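Local coordinates for antibiotic biosynthesis monooxygenase (Thermus thermophilus, PDB 1IUJ), which is of unknown function but belongs to the antibiotic biosynthesis monooxygenase family, may act as a monooxygenase and can bind zinc, at the interface of chains A and B. Residues are numbered along the deposited sequence; one frame, centred on the assembly and turned at random. Chains: chain A/B, hypothetical protein TT1380.

The interface of chains A and B. Residues chain A 39-41; chain B 1, 3, 96-98.
With CG1 of B:Val97 opposite its backbone N (chi1 174°), the two methyls of this valine fork towards chain A, CG1 to A:Leu39 and CG2 to A:Leu41. A:Leu41 turns CG away from its own carbonyl carbon (chi1 -54°) and extends CD2 to 3.6 Å from B:Val97 CG2, the two side chains meeting at a slant. A:Leu41 CD2 also lies 4.1 Å from B:Val3 CG2, the two side chains crossing at about a right angle. A:Leu39 reaches over with its own CD2, 4.0 Å from B:Val97 CG1. The thioether chain of B:Met1, roughly perpendicular to that leucine, brings its terminal methyl CE to the same branch, equally 4.0 Å from A:Leu39 CD2.

These apolar groups cover one face of an antiparallel bridge between strand 35-43 of chain A and strand 91-100 of chain B, which pairs A:Leu41 with B:Val97. The amide N of B:Val98 donates to the carbonyl O of A:Val40 at 2.8 Å, an almost straight bond (169° at H). The patch thus combines edge-to-edge strand pairing with aliphatic packing, and its symmetry twin repeats both in the two-fold dimer of the deposited assembly, plausibly the functional unit. On the opposite face, A:Val40 and B:Val98 also pack together beside their hydrogen bond, A:Val40 CG1 lying 3.6 Å from B:Val98 CG2.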
ATOM      1  N   LEU A  39      -6.069  -0.533   6.476  1.00 13.95           N
ATOM      2  CA  LEU A  39      -6.278  -1.817   5.807  1.00 14.52           C
ATOM      3  C   LEU A  39      -5.175  -2.745   6.257  1.00 14.10           C
ATOM      4  O   LEU A  39      -4.034  -2.300   6.398  1.00 14.83           O
ATOM      5  CB  LEU A  39      -6.220  -1.664   4.293  1.00 15.59           C
ATOM      6  CG  LEU A  39      -7.459  -0.864   3.894  1.00 18.57           C
ATOM      7  CD1 LEU A  39      -7.066   0.512   3.458  1.00 22.22           C
ATOM      8  CD2 LEU A  39      -8.302  -1.620   2.864  1.00 21.19           C
ATOM      9  N   VAL A  40      -5.505  -3.999   6.539  1.00 12.35           N
ATOM     10  CA  VAL A  40      -4.471  -5.003   6.793  1.00 11.93           C
ATOM     11  C   VAL A  40      -4.473  -5.889   5.552  1.00 11.42           C
ATOM     12  O   VAL A  40      -5.524  -6.405   5.197  1.00 10.85           O
ATOM     13  CB  VAL A  40      -4.747  -5.847   8.036  1.00 12.61           C
ATOM     14  CG1 VAL A  40      -3.635  -6.874   8.263  1.00 11.88           C
ATOM     15  CG2 VAL A  40      -4.910  -4.948   9.309  1.00 14.25           C
ATOM     16  N   LEU A  41      -3.314  -6.034   4.887  1.00  9.85           N
ATOM     17  CA  LEU A  41      -3.205  -6.768   3.602  1.00  9.12           C
ATOM     18  C   LEU A  41      -2.341  -8.028   3.798  1.00  9.97           C
ATOM     19  O   LEU A  41      -1.187  -7.963   4.264  1.00  9.58           O
ATOM     20  CB  LEU A  41      -2.508  -5.876   2.579  1.00  9.28           C
ATOM     21  CG  LEU A  41      -3.147  -4.513   2.410  1.00 11.86           C
ATOM     22  CD1 LEU A  41      -2.300  -3.649   1.498  1.00 12.28           C
ATOM     23  CD2 LEU A  41      -4.573  -4.642   1.907  1.00 13.43           C
TER
ATOM     24  N   MET B   1     -11.569  -8.233  -1.445  1.00 16.48           N
ATOM     25  CA  MET B   1     -10.854  -7.152  -2.192  1.00 15.13           C
ATOM     26  C   MET B   1      -9.387  -7.515  -2.384  1.00 14.08           C
ATOM     27  O   MET B   1      -8.733  -8.017  -1.463  1.00 14.70           O
ATOM     28  CB  MET B   1     -11.029  -5.797  -1.488  1.00 16.37           C
ATOM     29  CG  MET B   1     -10.744  -4.631  -2.386  1.00 19.08           C
ATOM     30  SD  MET B   1     -11.076  -2.977  -1.716  1.00 26.95           S
ATOM     31  CE  MET B   1      -9.837  -2.905  -0.560  1.00 23.70           C
ATOM     32  N   VAL B   3      -5.508  -6.385  -3.811  1.00 11.68           N
ATOM     33  CA  VAL B   3      -4.710  -5.175  -3.982  1.00 11.15           C
ATOM     34  C   VAL B   3      -3.377  -5.512  -4.621  1.00 11.07           C
ATOM     35  O   VAL B   3      -2.703  -6.486  -4.205  1.00 11.03           O
ATOM     36  CB  VAL B   3      -4.448  -4.491  -2.602  1.00 12.13           C
ATOM     37  CG1 VAL B   3      -3.510  -3.319  -2.723  1.00 13.96           C
ATOM     38  CG2 VAL B   3      -5.750  -4.083  -1.953  1.00 12.24           C
ATOM     39  N   GLU B  96      -4.517  -9.883  -0.443  1.00 10.09           N
ATOM     40  CA  GLU B  96      -5.939  -9.950  -0.142  1.00 11.94           C
ATOM     41  C   GLU B  96      -6.165  -9.101   1.069  1.00 11.47           C
ATOM     42  O   GLU B  96      -5.390  -9.184   2.044  1.00 11.67           O
ATOM     43  CB  GLU B  96      -6.343 -11.396   0.127  1.00 12.26           C
ATOM     44  CG  GLU B  96      -6.428 -12.219  -1.153  1.00 13.42           C
ATOM     45  CD  GLU B  96      -7.587 -11.849  -2.057  1.00 15.79           C
ATOM     46  OE1 GLU B  96      -8.626 -11.331  -1.575  1.00 15.67           O
ATOM     47  OE2 GLU B  96      -7.440 -12.099  -3.283  1.00 17.96           O
ATOM     48  N   VAL B  97      -7.220  -8.302   1.041  1.00 12.51           N
ATOM     49  CA  VAL B  97      -7.542  -7.455   2.196  1.00 13.04           C
ATOM     50  C   VAL B  97      -8.140  -8.320   3.303  1.00 13.27           C
ATOM     51  O   VAL B  97      -9.123  -9.052   3.051  1.00 14.33           O
ATOM     52  CB  VAL B  97      -8.514  -6.319   1.805  1.00 13.29           C
ATOM     53  CG1 VAL B  97      -8.964  -5.529   3.048  1.00 14.48           C
ATOM     54  CG2 VAL B  97      -7.883  -5.404   0.821  1.00 13.99           C
ATOM     55  N   VAL B  98      -7.571  -8.264   4.509  1.00 13.96           N
ATOM     56  CA  VAL B  98      -8.065  -9.086   5.633  1.00 14.91           C
ATOM     57  C   VAL B  98      -8.831  -8.254   6.662  1.00 14.52           C
ATOM     58  O   VAL B  98      -9.654  -8.789   7.415  1.00 16.69           O
ATOM     59  CB  VAL B  98      -6.976  -9.997   6.277  1.00 16.91           C
ATOM     60  CG1 VAL B  98      -6.565 -11.066   5.303  1.00 19.46           C
ATOM     61  CG2 VAL B  98      -5.779  -9.226   6.685  1.00 18.47           C
TER